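Local atomic coordinates of putative flagellar hook-associated protein (Vibrio parahaemolyticus, PDB entry 3PWX), a protein that is probably a structural component of the bacterial flagellum, a flagellin-family protein thought to be associated with the hook. Residues T35-Q40 / T195-R200; T42-V47 / L191-E196; V125-V130 / T135-M140. One frame throughout, in Å; residues are numbered along the deposited sequence.

Contact 1 (T35-Q40 / T195-R200)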
loop_
_atom_site.group_PDB
_atom_site.type_symbol
_atom_site.label_atom_id
_atom_site.label_comp_id
_atom_site.label_asym_id
_atom_site.label_seq_id
_atom_site.Cartn_x
_atom_site.Cartn_y
_atom_site.Cartn_z
ATOM N N THR A 35 1.034 -3.215 15.420
ATOM C CA THR A 35 1.445 -4.227 16.365
ATOM C C THR A 35 2.404 -5.198 15.748
ATOM O O THR A 35 3.320 -5.639 16.382
ATOM C CB THR A 35 0.259 -5.028 16.853
ATOM O OG1 THR A 35 -0.493 -4.184 17.728
ATOM C CG2 THR A 35 0.764 -6.289 17.632
ATOM N N THR A 36 2.162 -5.521 14.502
ATOM C CA THR A 36 2.924 -6.492 13.753
ATOM C C THR A 36 4.205 -5.819 13.364
ATOM O O THR A 36 5.256 -6.454 13.333
ATOM C CB THR A 36 2.119 -6.761 12.505
ATOM O OG1 THR A 36 0.922 -7.419 12.916
ATOM C CG2 THR A 36 2.861 -7.618 11.521
ATOM N N LEU A 37 4.153 -4.516 13.106
ATOM C CA LEU A 37 5.348 -3.851 12.682
ATOM C C LEU A 37 6.268 -3.746 13.853
ATOM O O LEU A 37 7.442 -4.041 13.679
ATOM C CB LEU A 37 5.072 -2.483 12.064
ATOM C CG LEU A 37 4.386 -2.392 10.708
ATOM C CD1 LEU A 37 4.207 -0.910 10.366
ATOM C CD2 LEU A 37 5.194 -3.102 9.653
ATOM N N SER A 38 5.781 -3.376 15.044
ATOM C CA SER A 38 6.638 -3.240 16.237
ATOM C C SER A 38 7.285 -4.574 16.492
ATOM O O SER A 38 8.469 -4.661 16.813
ATOM C CB SER A 38 5.858 -2.951 17.486
ATOM O OG SER A 38 5.208 -1.750 17.358
ATOM N N SER A 39 6.481 -5.628 16.370
ATOM C CA SER A 39 7.024 -6.973 16.506
ATOM C C SER A 39 8.251 -7.294 15.622
ATOM O O SER A 39 9.194 -7.927 16.100
ATOM C CB SER A 39 5.926 -8.014 16.376
ATOM O OG SER A 39 6.488 -9.266 16.745
ATOM N N GLN A 40 8.256 -6.869 14.357
ATOM C CA GLN A 40 9.449 -7.015 13.490
ATOM C C GLN A 40 10.652 -6.176 13.925
ATOM O O GLN A 40 11.797 -6.567 13.708
ATOM C CB GLN A 40 9.134 -6.590 12.083
ATOM C CG GLN A 40 8.227 -7.543 11.353
ATOM C CD GLN A 40 7.625 -6.941 10.094
ATOM O OE1 GLN A 40 6.435 -7.124 9.825
ATOM N NE2 GLN A 40 8.427 -6.194 9.330
ATOM N N THR A 195 14.397 1.976 9.861
ATOM C CA THR A 195 14.029 3.321 9.432
ATOM C C THR A 195 12.794 3.220 8.537
ATOM O O THR A 195 11.867 4.017 8.650
ATOM C CB THR A 195 15.163 3.967 8.673
ATOM O OG1 THR A 195 16.246 4.230 9.582
ATOM C CG2 THR A 195 14.728 5.274 8.108
ATOM N N GLU A 196 12.744 2.204 7.669
ATOM C CA GLU A 196 11.609 2.072 6.797
ATOM C C GLU A 196 10.387 1.716 7.625
ATOM O O GLU A 196 9.347 2.295 7.447
ATOM C CB GLU A 196 11.870 1.072 5.687
ATOM C CG GLU A 196 10.914 1.244 4.547
ATOM C CD GLU A 196 10.834 0.037 3.606
ATOM O OE1 GLU A 196 11.887 -0.579 3.316
ATOM O OE2 GLU A 196 9.688 -0.246 3.132
ATOM N N ILE A 197 10.503 0.823 8.584
ATOM C CA ILE A 197 9.367 0.595 9.457
ATOM C C ILE A 197 8.879 1.836 10.216
ATOM O O ILE A 197 7.669 2.060 10.363
ATOM C CB ILE A 197 9.651 -0.507 10.431
ATOM C CG1 ILE A 197 9.424 -1.866 9.786
ATOM C CG2 ILE A 197 8.787 -0.353 11.680
ATOM C CD1 ILE A 197 10.358 -2.971 10.276
ATOM N N GLY A 198 9.791 2.651 10.715
ATOM C CA GLY A 198 9.358 3.903 11.372
ATOM C C GLY A 198 8.579 4.826 10.454
ATOM O O GLY A 198 7.659 5.419 10.888
ATOM N N GLY A 199 8.954 4.959 9.185
ATOM C CA GLY A 199 8.190 5.685 8.185
ATOM C C GLY A 199 6.813 5.054 7.967
ATOM O O GLY A 199 5.813 5.772 7.805
ATOM N N ARG A 200 6.726 3.722 7.949
ATOM C CA ARG A 200 5.400 3.081 7.916
ATOM C C ARG A 200 4.506 3.491 9.086
ATOM O O ARG A 200 3.417 4.022 8.888
ATOM C CB ARG A 200 5.511 1.575 7.780
ATOM C CG ARG A 200 5.780 1.190 6.299
ATOM C CD ARG A 200 5.985 -0.329 6.194
ATOM N NE ARG A 200 6.703 -0.702 4.992
ATOM C CZ ARG A 200 7.111 -1.942 4.754
ATOM N NH1 ARG A 200 6.869 -2.912 5.643
ATOM N NH2 ARG A 200 7.767 -2.220 3.625
#
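L37 of helix 7-61 projects at I197 and R200 of helix 172-223, and these three side chains carry a buried contact between nearly antiparallel segments. The segment axes approach to 10.3 Å at an angle of 164°, and L37 and I197 have the closest CA atoms, 6.8 Å apart. Near its root the leucine faces the branch of the isoleucine: L37 CB lies 4.3 Å from I197 CG2. Its far end serves the arginine instead. With CG beside the backbone N (chi1 -70°) and chi2 fully extended, L37 sets CD1 3.8 Å from R200 CB, while CD2 comes to an edge of the guanidinium, near its plane. L37 and R200 cross at about a right angle; the leucine meets the aliphatic root, and the arginine chain runs on, extended from CG to NE, to its charged end. There R200 NH2 makes a salt bridge with E196 OE2 at 2.8 Å, one turn back, though the bent N-H geometry makes it weak as a hydrogen bond; R200 NH1 bonds to the carbonyl of N139. From the next turn the end of Q40 crosses I197 CD1 at a slant, and H201 and L204 also pack on L37. Leucine and isoleucine meeting across long antiparallel helices fit the coiled coil predicted for residues 16-43 and the paired N- and C-terminal helices of the flagellin family.

Contact 2 (T42-V47 / L191-E196)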
loop_
_atom_site.group_PDB
_atom_site.type_symbol
_atom_site.label_atom_id
_atom_site.label_comp_id
_atom_site.label_asym_id
_atom_site.label_seq_id
_atom_site.Cartn_x
_atom_site.Cartn_y
_atom_site.Cartn_z
ATOM N N THR A 42 11.413 -5.328 17.010
ATOM C CA THR A 42 12.089 -5.986 18.142
ATOM C C THR A 42 13.095 -6.973 17.593
ATOM O O THR A 42 14.239 -6.983 18.027
ATOM C CB THR A 42 11.072 -6.767 18.994
ATOM O OG1 THR A 42 10.211 -5.852 19.694
ATOM C CG2 THR A 42 11.758 -7.717 19.994
ATOM N N HIS A 43 12.691 -7.804 16.633
ATOM C CA HIS A 43 13.621 -8.830 16.103
ATOM C C HIS A 43 14.760 -8.174 15.358
ATOM O O HIS A 43 15.940 -8.622 15.515
ATOM C CB HIS A 43 12.955 -9.926 15.246
ATOM C CG HIS A 43 11.940 -10.733 15.993
ATOM N ND1 HIS A 43 12.287 -11.616 17.003
ATOM C CD2 HIS A 43 10.590 -10.759 15.909
ATOM C CE1 HIS A 43 11.190 -12.167 17.491
ATOM N NE2 HIS A 43 10.149 -11.667 16.841
ATOM N N LEU A 44 14.455 -7.099 14.618
ATOM C CA LEU A 44 15.535 -6.423 13.949
ATOM C C LEU A 44 16.481 -5.736 14.925
ATOM O O LEU A 44 17.683 -5.844 14.746
ATOM C CB LEU A 44 15.102 -5.519 12.851
ATOM C CG LEU A 44 14.454 -6.267 11.673
ATOM C CD1 LEU A 44 13.848 -5.237 10.731
ATOM C CD2 LEU A 44 15.446 -7.220 10.966
ATOM N N ASP A 45 15.950 -5.114 15.976
ATOM C CA ASP A 45 16.765 -4.517 17.000
ATOM C C ASP A 45 17.762 -5.534 17.530
ATOM O O ASP A 45 18.970 -5.272 17.572
ATOM C CB ASP A 45 15.930 -3.970 18.146
ATOM C CG ASP A 45 16.723 -3.001 18.991
ATOM O OD1 ASP A 45 17.265 -2.010 18.445
ATOM O OD2 ASP A 45 16.867 -3.246 20.207
ATOM N N SER A 46 17.260 -6.713 17.868
ATOM C CA SER A 46 18.110 -7.809 18.368
ATOM C C SER A 46 19.154 -8.309 17.358
ATOM O O SER A 46 20.289 -8.566 17.758
ATOM C CB SER A 46 17.237 -8.961 18.865
ATOM O OG SER A 46 17.982 -10.141 19.015
ATOM N N VAL A 47 18.777 -8.440 16.069
ATOM C CA VAL A 47 19.723 -8.743 14.995
ATOM C C VAL A 47 20.786 -7.671 14.988
ATOM O O VAL A 47 21.929 -7.996 14.853
ATOM C CB VAL A 47 19.064 -8.827 13.580
ATOM C CG1 VAL A 47 20.112 -8.925 12.471
ATOM C CG2 VAL A 47 18.118 -10.026 13.479
ATOM N N LEU A 191 19.387 -1.555 9.590
ATOM C CA LEU A 191 19.044 -0.225 10.070
ATOM C C LEU A 191 18.163 0.483 9.076
ATOM O O LEU A 191 17.289 1.250 9.464
ATOM C CB LEU A 191 20.324 0.613 10.358
ATOM C CG LEU A 191 21.181 0.302 11.617
ATOM C CD1 LEU A 191 22.317 1.300 11.787
ATOM C CD2 LEU A 191 20.329 0.246 12.919
ATOM N N GLY A 192 18.391 0.237 7.791
ATOM C CA GLY A 192 17.552 0.839 6.744
ATOM C C GLY A 192 16.122 0.317 6.831
ATOM O O GLY A 192 15.153 1.075 6.683
ATOM N N ALA A 193 15.982 -0.971 7.079
ATOM C CA ALA A 193 14.686 -1.615 7.351
ATOM C C ALA A 193 13.891 -1.005 8.472
ATOM O O ALA A 193 12.688 -0.853 8.355
ATOM C CB ALA A 193 14.942 -3.078 7.726
HETATM N N MSE A 194 14.570 -0.707 9.586
HETATM C CA MSE A 194 13.930 -0.208 10.804
HETATM C C MSE A 194 13.558 1.243 10.595
HETATM O O MSE A 194 12.557 1.723 11.124
HETATM C CB MSE A 194 14.912 -0.353 12.000
HETATM C CG MSE A 194 15.027 -1.770 12.634
HETATM SE SE MSE A 194 16.524 -1.861 13.941
HETATM C CE MSE A 194 15.460 -1.409 15.547
ATOM N N THR A 195 14.397 1.976 9.861
ATOM C CA THR A 195 14.029 3.321 9.432
ATOM C C THR A 195 12.794 3.220 8.537
ATOM O O THR A 195 11.867 4.017 8.650
ATOM C CB THR A 195 15.163 3.967 8.673
ATOM O OG1 THR A 195 16.246 4.230 9.582
ATOM C CG2 THR A 195 14.728 5.274 8.108
ATOM N N GLU A 196 12.744 2.204 7.669
ATOM C CA GLU A 196 11.609 2.072 6.797
ATOM C C GLU A 196 10.387 1.716 7.625
ATOM O O GLU A 196 9.347 2.295 7.447
ATOM C CB GLU A 196 11.870 1.072 5.687
ATOM C CG GLU A 196 10.914 1.244 4.547
ATOM C CD GLU A 196 10.834 0.037 3.606
ATOM O OE1 GLU A 196 11.887 -0.579 3.316
ATOM O OE2 GLU A 196 9.688 -0.246 3.132
#
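L44 and D45 meet A193 and M194 in a partly buried, mainly apolar helix-to-helix contact near the middle of the long pair formed by helices 7-61 and 172-223. The segment axes come within 10.0 Å at 154°, and L44 faces M194 with CA atoms 7.1 Å apart. M194, a selenomethionine, gives the largest share of the buried surface. L44 and M194 lie alongside each other, pointing opposite ways, with M194 CG 3.8 Å from L44 CB and the selenium passing on to lie 3.9 Å from the backbone N of D45. A bend at chi3 (92°) then turns the methyl group to D45, where M194 CE rests 3.7 Å from D45 CA and 3.5 Å from D45 OD1. The aspartate flanks this methyl at the exposed margin; its other oxygen, OD2, lies close to the like-charged carboxylate of E49. On the inner side the leucine tip takes the small partner: L44 CD1 touches A193 CB at 3.9 Å. Behind the interface T195 OG1 bonds back to the carbonyl of L191, which also accepts the T195 backbone N from the opposite face. Around the contact, M140 of the segment after strand 134-137 covers A193, H43 turns to A91, L99 and F100 of a loop, and S46 and V47 pack against S88 and F89 of helix 71-89, which lies along another side of helix 7-61.

Contact 3 (V125-V130 / T135-M140)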
loop_
_atom_site.group_PDB
_atom_site.type_symbol
_atom_site.label_atom_id
_atom_site.label_comp_id
_atom_site.label_asym_id
_atom_site.label_seq_id
_atom_site.Cartn_x
_atom_site.Cartn_y
_atom_site.Cartn_z
ATOM N N VAL A 125 5.942 -9.091 -0.821
ATOM C CA VAL A 125 5.359 -8.234 0.193
ATOM C C VAL A 125 3.946 -8.693 0.433
ATOM O O VAL A 125 3.317 -9.149 -0.475
ATOM C CB VAL A 125 5.375 -6.702 -0.236
ATOM C CG1 VAL A 125 6.854 -6.253 -0.359
ATOM C CG2 VAL A 125 4.677 -6.520 -1.528
ATOM N N ARG A 126 3.502 -8.675 1.671
ATOM C CA ARG A 126 2.099 -8.714 1.979
ATOM C C ARG A 126 1.666 -7.283 2.248
ATOM O O ARG A 126 2.494 -6.384 2.665
ATOM C CB ARG A 126 1.846 -9.499 3.263
ATOM C CG ARG A 126 1.842 -11.016 3.134
ATOM C CD ARG A 126 3.155 -11.613 3.542
ATOM N NE ARG A 126 3.140 -12.315 4.820
ATOM C CZ ARG A 126 3.958 -12.021 5.827
ATOM N NH1 ARG A 126 3.951 -12.728 6.966
ATOM N NH2 ARG A 126 4.814 -11.024 5.686
ATOM N N VAL A 127 0.374 -7.078 2.045
ATOM C CA VAL A 127 -0.283 -5.789 2.218
ATOM C C VAL A 127 -1.481 -5.920 3.156
ATOM O O VAL A 127 -2.136 -6.993 3.275
ATOM C CB VAL A 127 -0.827 -5.237 0.871
ATOM C CG1 VAL A 127 0.272 -5.230 -0.195
ATOM C CG2 VAL A 127 -2.023 -6.018 0.417
ATOM N N VAL A 128 -1.801 -4.782 3.744
ATOM C CA VAL A 128 -2.972 -4.572 4.566
ATOM C C VAL A 128 -3.659 -3.307 4.088
ATOM O O VAL A 128 -2.992 -2.241 3.844
ATOM C CB VAL A 128 -2.494 -4.418 6.047
ATOM C CG1 VAL A 128 -3.436 -3.574 6.903
ATOM C CG2 VAL A 128 -2.338 -5.780 6.631
ATOM N N THR A 129 -4.981 -3.401 3.988
ATOM C CA THR A 129 -5.860 -2.284 3.574
ATOM C C THR A 129 -6.122 -1.384 4.775
ATOM O O THR A 129 -6.559 -1.866 5.827
ATOM C CB THR A 129 -7.164 -2.803 3.058
ATOM O OG1 THR A 129 -6.878 -3.525 1.863
ATOM C CG2 THR A 129 -8.137 -1.653 2.702
ATOM N N VAL A 130 -5.874 -0.088 4.629
ATOM C CA VAL A 130 -5.870 0.733 5.777
ATOM C C VAL A 130 -6.799 1.933 5.602
ATOM O O VAL A 130 -6.934 2.729 6.537
ATOM C CB VAL A 130 -4.405 1.174 6.151
ATOM C CG1 VAL A 130 -3.514 -0.067 6.441
ATOM C CG2 VAL A 130 -3.770 2.063 5.075
ATOM N N THR A 135 -3.466 0.525 0.414
ATOM C CA THR A 135 -2.817 -0.556 1.125
ATOM C C THR A 135 -1.457 -0.158 1.632
ATOM O O THR A 135 -0.754 0.680 1.046
ATOM C CB THR A 135 -2.626 -1.793 0.255
ATOM O OG1 THR A 135 -1.607 -1.492 -0.698
ATOM C CG2 THR A 135 -3.921 -2.188 -0.443
HETATM N N MSE A 136 -1.078 -0.748 2.745
HETATM C CA MSE A 136 0.258 -0.449 3.298
HETATM C C MSE A 136 1.014 -1.774 3.364
HETATM O O MSE A 136 0.405 -2.806 3.733
HETATM C CB MSE A 136 0.126 0.163 4.668
HETATM C CG MSE A 136 1.341 -0.031 5.535
HETATM SE SE MSE A 136 2.664 1.397 5.110
HETATM C CE MSE A 136 1.237 2.818 5.215
ATOM N N ASP A 137 2.285 -1.794 2.950
ATOM C CA ASP A 137 3.079 -3.036 3.003
ATOM C C ASP A 137 3.390 -3.341 4.443
ATOM O O ASP A 137 3.711 -2.456 5.200
ATOM C CB ASP A 137 4.358 -2.923 2.161
ATOM C CG ASP A 137 4.064 -2.672 0.649
ATOM O OD1 ASP A 137 2.922 -2.964 0.130
ATOM O OD2 ASP A 137 5.002 -2.187 -0.039
ATOM N N SER A 138 3.300 -4.597 4.838
ATOM C CA SER A 138 3.302 -4.978 6.248
ATOM C C SER A 138 4.398 -5.937 6.604
ATOM O O SER A 138 4.597 -6.241 7.810
ATOM C CB SER A 138 1.929 -5.583 6.598
ATOM O OG SER A 138 1.718 -6.793 5.875
ATOM N N ASN A 139 5.179 -6.395 5.629
ATOM C CA ASN A 139 6.318 -7.238 6.010
ATOM C C ASN A 139 7.733 -6.751 5.664
ATOM O O ASN A 139 7.882 -5.863 4.824
ATOM C CB ASN A 139 6.114 -8.653 5.504
ATOM C CG ASN A 139 6.157 -8.760 3.987
ATOM O OD1 ASN A 139 5.604 -7.928 3.231
ATOM N ND2 ASN A 139 6.810 -9.825 3.523
HETATM N N MSE A 140 8.754 -7.284 6.355
HETATM C CA MSE A 140 10.141 -7.159 5.883
HETATM C C MSE A 140 10.594 -8.571 5.511
HETATM O O MSE A 140 9.972 -9.533 5.926
HETATM C CB MSE A 140 11.083 -6.549 6.923
HETATM C CG MSE A 140 10.860 -5.086 7.266
HETATM SE SE MSE A 140 10.852 -3.866 5.711
HETATM C CE MSE A 140 12.693 -4.115 5.100
#
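Above the amide plane of N139 sits the backbone N of R126, which donates to N139 OD1 at 2.7 Å from 52° out of the plane, well away from a lone-pair direction. The R126 guanidinium stands steeply to this amide with N139 CB at its edge, a placement made doubtful by a clash. The N139 chi1 of 67° brings the amide over the R126 backbone, and chi2 turns OD1 to its N, while ND2 bonds to D124 O. Farther along, the strands form an antiparallel hairpin. V128 and M136 are the hydrogen-bonded pair, V128 N to M136 O at 3.0 Å and M136 N to V128 O at 2.7 Å; V127-D137 and T129-T135 are non-hydrogen-bonded pairs. S138 N to R126 O, 2.9 Å, continues the bonding just past the strand ends. V127, T129, T135 and D137 share one face, where V127 CG1 meets D137 OD1 at 3.5 Å. On the other, V128 and M136, with S138 beyond the strand end, lie on L33 of helix 7-61, and M136 also touches R200 of helix 172-223. T135 and M136 pair antiparallel with a strand of the second subunit, extending the sheet across the interface.

How the contacts relate
Along the chain the order is 35-40, 42-47, 125-130, 135-140, 191-196, 195-200, so contact 3 is nested inside the loops closed by contacts 1 and 2. Contacts 1 and 2 are neighbouring layers of one interface between helices 7-61 and 172-223, with centres about 8 Å apart; I197 CD1 and L44 CD1 touch at 4.2 Å between them. The centres of contacts 1 and 3 are about 11 Å apart. Those of contacts 2 and 3 are about 17 Å apart. M140, just past hairpin strand 134-137, reaches Q40 and I197 of contact 1 and A193 of contact 2. The hairpin lies on the long helix pair, on L33 and R200, and its sheet continues into the second subunit.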